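NAD-dependent benzaldehyde dehydrogenase (Legionella pneumophila, PDB 3RHE) is of uncertain activity but belongs to the glyoxalase/bleomycin resistance (VOC) superfamily, which includes metalloenzymes and binding proteins. Local coordinates at residues G110-P113 against D114-L118; V81-I84 against H85-W88. One frame throughout, in Å; residues are numbered along the deposited sequence.

Contact 1: residues G110-P113 against D114-L118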
loop_
_atom_site.group_PDB
_atom_site.type_symbol
_atom_site.label_atom_id
_atom_site.label_comp_id
_atom_site.label_asym_id
_atom_site.label_seq_id
_atom_site.Cartn_x
_atom_site.Cartn_y
_atom_site.Cartn_z
ATOM N N GLY A 110 0.571 -0.250 10.674
ATOM C CA GLY A 110 -0.043 -0.847 11.838
ATOM C C GLY A 110 -0.828 -2.090 11.458
ATOM O O GLY A 110 -0.873 -2.472 10.286
ATOM N N VAL A 111 -1.429 -2.735 12.450
ATOM C CA VAL A 111 -2.313 -3.866 12.185
ATOM C C VAL A 111 -3.555 -3.765 13.040
ATOM O O VAL A 111 -3.531 -3.190 14.133
ATOM C CB VAL A 111 -1.649 -5.229 12.471
ATOM C CG1 VAL A 111 -0.561 -5.517 11.455
ATOM C CG2 VAL A 111 -1.122 -5.294 13.910
ATOM N N ASP A 112 -4.643 -4.335 12.548
ATOM C CA ASP A 112 -5.867 -4.359 13.321
ATOM C C ASP A 112 -5.865 -5.606 14.215
ATOM O O ASP A 112 -4.917 -6.382 14.169
ATOM C CB ASP A 112 -7.098 -4.235 12.396
ATOM C CG ASP A 112 -7.453 -5.521 11.665
ATOM O OD1 ASP A 112 -6.747 -6.537 11.807
ATOM O OD2 ASP A 112 -8.480 -5.509 10.932
ATOM N N PRO A 113 -6.909 -5.791 15.038
ATOM C CA PRO A 113 -6.985 -6.975 15.913
ATOM C C PRO A 113 -6.958 -8.323 15.186
ATOM O O PRO A 113 -6.776 -9.346 15.844
ATOM C CB PRO A 113 -8.335 -6.802 16.620
ATOM C CG PRO A 113 -8.595 -5.323 16.589
ATOM C CD PRO A 113 -8.035 -4.863 15.266
ATOM N N ASP A 114 -7.141 -8.329 13.867
ATOM C CA ASP A 114 -7.135 -9.575 13.111
ATOM C C ASP A 114 -5.942 -9.624 12.155
ATOM O O ASP A 114 -5.949 -10.363 11.174
ATOM C CB ASP A 114 -8.453 -9.741 12.343
ATOM C CG ASP A 114 -9.636 -9.959 13.275
ATOM O OD1 ASP A 114 -9.863 -11.119 13.677
ATOM O OD2 ASP A 114 -10.317 -8.975 13.622
ATOM N N GLU A 115 -4.933 -8.810 12.450
ATOM C CA GLU A 115 -3.676 -8.825 11.708
ATOM C C GLU A 115 -3.752 -8.321 10.275
ATOM O O GLU A 115 -2.864 -8.603 9.471
ATOM C CB GLU A 115 -3.029 -10.214 11.752
ATOM C CG GLU A 115 -2.610 -10.601 13.157
ATOM C CD GLU A 115 -1.897 -9.458 13.872
ATOM O OE1 GLU A 115 -0.734 -9.181 13.530
ATOM O OE2 GLU A 115 -2.499 -8.835 14.777
ATOM N N HIS A 116 -4.802 -7.578 9.954
ATOM C CA HIS A 116 -4.850 -6.888 8.668
ATOM C C HIS A 116 -3.918 -5.679 8.737
ATOM O O HIS A 116 -4.006 -4.871 9.669
ATOM C CB HIS A 116 -6.278 -6.456 8.329
ATOM C CG HIS A 116 -7.260 -7.591 8.307
ATOM N ND1 HIS A 116 -7.202 -8.609 7.378
ATOM C CD2 HIS A 116 -8.325 -7.867 9.101
ATOM C CE1 HIS A 116 -8.184 -9.468 7.601
ATOM N NE2 HIS A 116 -8.880 -9.040 8.643
ATOM N N ARG A 117 -3.014 -5.570 7.766
ATOM C CA ARG A 117 -2.072 -4.448 7.726
ATOM C C ARG A 117 -2.703 -3.154 7.205
ATOM O O ARG A 117 -3.478 -3.144 6.236
ATOM C CB ARG A 117 -0.829 -4.798 6.905
ATOM C CG ARG A 117 0.055 -5.876 7.518
ATOM C CD ARG A 117 1.164 -6.280 6.553
ATOM N NE ARG A 117 2.143 -7.171 7.167
ATOM C CZ ARG A 117 3.342 -7.432 6.653
ATOM N NH1 ARG A 117 3.717 -6.873 5.501
ATOM N NH2 ARG A 117 4.166 -8.254 7.291
ATOM N N LEU A 118 -2.340 -2.065 7.861
ATOM C CA LEU A 118 -2.873 -0.747 7.577
ATOM C C LEU A 118 -1.669 0.168 7.383
ATOM O O LEU A 118 -0.902 0.388 8.312
ATOM C CB LEU A 118 -3.692 -0.263 8.778
ATOM C CG LEU A 118 -4.850 -1.166 9.236
ATOM C CD1 LEU A 118 -5.506 -0.591 10.478
ATOM C CD2 LEU A 118 -5.879 -1.295 8.142
#
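Asp112 grips the turn that follows it, and its OD1 first takes the backbone N of Asp114 at 2.8 Å, closing an Asx turn. The carboxylate is brought over the turn by a first torsion of 77°, which tucks CG in between the two backbone arms of Asp112. Next, Glu115 N donates to Asp112 O at 3.0 Å and completes a type I beta turn. Glu115 itself takes a left-handed backbone conformation, and its side chain, bent at its second torsion, swings back so that OE2 lies 3.9 Å from Val111 CG2.

His116 supplies the second bond to the carboxylate: its N reaches Asp112 OD1 at 2.9 Å, from the face of the carboxylate opposite to Asp114 N, and neither donor lies in the carboxylate plane. Two amides therefore hold one oxygen and limit the rotation of the group. The other oxygen, Asp112 OD2, sits at the edge of the imidazole, 3.0 Å from His116 CD2, with carboxylate and ring planes 73° apart. The carbonyl of His116 turns back to accept Asp112 N at 3.0 Å.

Arg117 pairs with Val111 without backbone hydrogen bonds between them; their side chains run side by side, CG of Arg117 4.0 Å from CG1 of Val111, while the guanidinium goes on to the carbonyls of Pro60 and Lys61 and to the Tyr13 hydroxyl. Leu118 faces Gly110 as a hydrogen-bonded pair, with Leu118 N to Gly110 O at 2.9 Å and a matching bond from Gly110 N to Leu118 O. The whole is a beta hairpin joining strands 105-111 and 117-123, its tip a type I turn followed by a G1 beta bulge.

Contact 2: residues V81-I84 against H85-W88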
loop_
_atom_site.group_PDB
_atom_site.type_symbol
_atom_site.label_atom_id
_atom_site.label_comp_id
_atom_site.label_asym_id
_atom_site.label_seq_id
_atom_site.Cartn_x
_atom_site.Cartn_y
_atom_site.Cartn_z
ATOM N N VAL A 81 2.397 12.118 7.705
ATOM C CA VAL A 81 2.714 10.747 8.117
ATOM C C VAL A 81 3.110 10.688 9.593
ATOM O O VAL A 81 2.635 9.839 10.328
ATOM C CB VAL A 81 3.872 10.150 7.291
ATOM C CG1 VAL A 81 4.286 8.794 7.863
ATOM C CG2 VAL A 81 3.490 10.046 5.832
ATOM N N ASP A 82 3.994 11.591 10.026
ATOM C CA ASP A 82 4.396 11.631 11.436
ATOM C C ASP A 82 3.222 11.968 12.348
ATOM O O ASP A 82 3.074 11.395 13.426
ATOM C CB ASP A 82 5.524 12.649 11.667
ATOM C CG ASP A 82 6.838 12.199 11.070
ATOM O OD1 ASP A 82 7.080 10.971 11.018
ATOM O OD2 ASP A 82 7.619 13.070 10.648
ATOM N N GLU A 83 2.393 12.906 11.916
ATOM C CA GLU A 83 1.243 13.312 12.722
ATOM C C GLU A 83 0.289 12.130 12.924
ATOM O O GLU A 83 -0.172 11.890 14.035
ATOM C CB GLU A 83 0.548 14.515 12.081
ATOM C CG GLU A 83 -0.843 14.868 12.616
ATOM C CD GLU A 83 -0.860 15.180 14.112
ATOM O OE1 GLU A 83 0.193 15.533 14.686
ATOM O OE2 GLU A 83 -1.949 15.072 14.710
ATOM N N ILE A 84 0.001 11.374 11.858
ATOM C CA ILE A 84 -0.883 10.226 12.021
ATOM C C ILE A 84 -0.221 9.156 12.885
ATOM O O ILE A 84 -0.881 8.473 13.658
ATOM C CB ILE A 84 -1.327 9.615 10.670
ATOM C CG1 ILE A 84 -2.020 10.673 9.808
ATOM C CG2 ILE A 84 -2.252 8.426 10.925
ATOM C CD1 ILE A 84 -2.316 10.240 8.391
ATOM N N HIS A 85 1.092 9.003 12.751
ATOM C CA HIS A 85 1.792 8.043 13.587
ATOM C C HIS A 85 1.611 8.368 15.072
ATOM O O HIS A 85 1.387 7.483 15.893
ATOM C CB HIS A 85 3.282 8.003 13.256
ATOM C CG HIS A 85 4.052 7.068 14.134
ATOM N ND1 HIS A 85 4.910 7.505 15.119
ATOM C CD2 HIS A 85 4.065 5.714 14.198
ATOM C CE1 HIS A 85 5.432 6.463 15.739
ATOM N NE2 HIS A 85 4.930 5.363 15.203
ATOM N N ARG A 86 1.722 9.649 15.407
ATOM C CA ARG A 86 1.489 10.094 16.773
ATOM C C ARG A 86 0.070 9.770 17.235
ATOM O O ARG A 86 -0.128 9.235 18.324
ATOM C CB ARG A 86 1.754 11.595 16.886
ATOM C CG ARG A 86 1.552 12.144 18.282
ATOM C CD ARG A 86 2.188 13.512 18.423
ATOM N NE ARG A 86 1.473 14.549 17.683
ATOM C CZ ARG A 86 1.755 15.848 17.774
ATOM N NH1 ARG A 86 2.730 16.256 18.582
ATOM N NH2 ARG A 86 1.065 16.740 17.068
ATOM N N GLN A 87 -0.923 10.082 16.404
ATOM C CA GLN A 87 -2.311 9.786 16.754
ATOM C C GLN A 87 -2.514 8.287 17.004
ATOM O O GLN A 87 -3.163 7.894 17.976
ATOM C CB GLN A 87 -3.279 10.254 15.657
ATOM C CG GLN A 87 -3.437 11.756 15.528
ATOM C CD GLN A 87 -4.211 12.147 14.280
ATOM O OE1 GLN A 87 -4.125 13.283 13.806
ATOM N NE2 GLN A 87 -4.964 11.203 13.735
ATOM N N TRP A 88 -1.956 7.453 16.130
ATOM C CA TRP A 88 -2.140 6.006 16.249
ATOM C C TRP A 88 -1.445 5.435 17.493
ATOM O O TRP A 88 -1.968 4.526 18.147
ATOM C CB TRP A 88 -1.683 5.289 14.960
ATOM C CG TRP A 88 -2.669 5.404 13.792
ATOM C CD1 TRP A 88 -3.634 6.367 13.616
ATOM C CD2 TRP A 88 -2.748 4.546 12.640
ATOM N NE1 TRP A 88 -4.318 6.142 12.438
ATOM C CE2 TRP A 88 -3.789 5.041 11.817
ATOM C CE3 TRP A 88 -2.049 3.401 12.228
ATOM C CZ2 TRP A 88 -4.150 4.426 10.611
ATOM C CZ3 TRP A 88 -2.402 2.799 11.018
ATOM C CH2 TRP A 88 -3.443 3.314 10.229
HETATM O O HOH W 1 5.583 10.118 14.900
#
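Ile84 lays its CG2 methyl over one face of the Trp88 indole, 3.7 Å from the centroid of the five-membered ring and offset toward the rim, in a CH-pi contact one helical turn apart. The methyl is anti to the backbone N of Ile84, with CG1 taking the place beside that N (chi1 -57°), and the two side chains point the same way. The backbone beneath is regular: Trp88 N donates to Ile84 O at 2.9 Å, and Val81, Asp82 and Glu83 pair likewise with His85, Arg86 and Gln87. This is helix 78-90, the helix of a beta-alpha-beta-beta-beta module as in the VOC fold; Val81, Ile84 and Trp88 rest on strand 117-123, and Phe108 of strand 105-111 meets the rings of His85 and Trp88 edge-to-face.

A water links the turn on another side, 2.7 Å from His85 ND1 in the plane of the imidazole, and it donates to Asp82 O at 3.2 Å. Asp82 itself sends OD1 to the Tyr106 hydroxyl. Further round, Glu83 and Arg86 form a salt bridge: OE1 of Glu83 accepts NH2 of Arg86 at 2.8 Å on its syn lone pair, a bent bond of 136° at the hydrogen. Carboxylate and guanidinium stand nearly perpendicular, and the Arg86 chain folds at its third torsion to bring NH2 down to the acid.

Both contacts are local and belong to one unit: contact 2 lies within the helix packed on strands 105-111 and 117-123, contact 1 at the end of the hairpin those strands form, their centres about 16 Å apart. They touch where Trp88 CH2 comes within 3.9 Å of Leu118 CB, with Gly110 also near the indole. Contact 1 grades from buried strand ends, Gly110 and Val111, to an exposed turn, and all six of its hydrogen bonds are donated by backbone amides, two of them to a carboxylate oxygen. Contact 2 is a surface contact, largely apolar where Val81, Ile84 and Trp88 meet the strands, with a water bridge at His85 and a charged pair at Glu83 and Arg86.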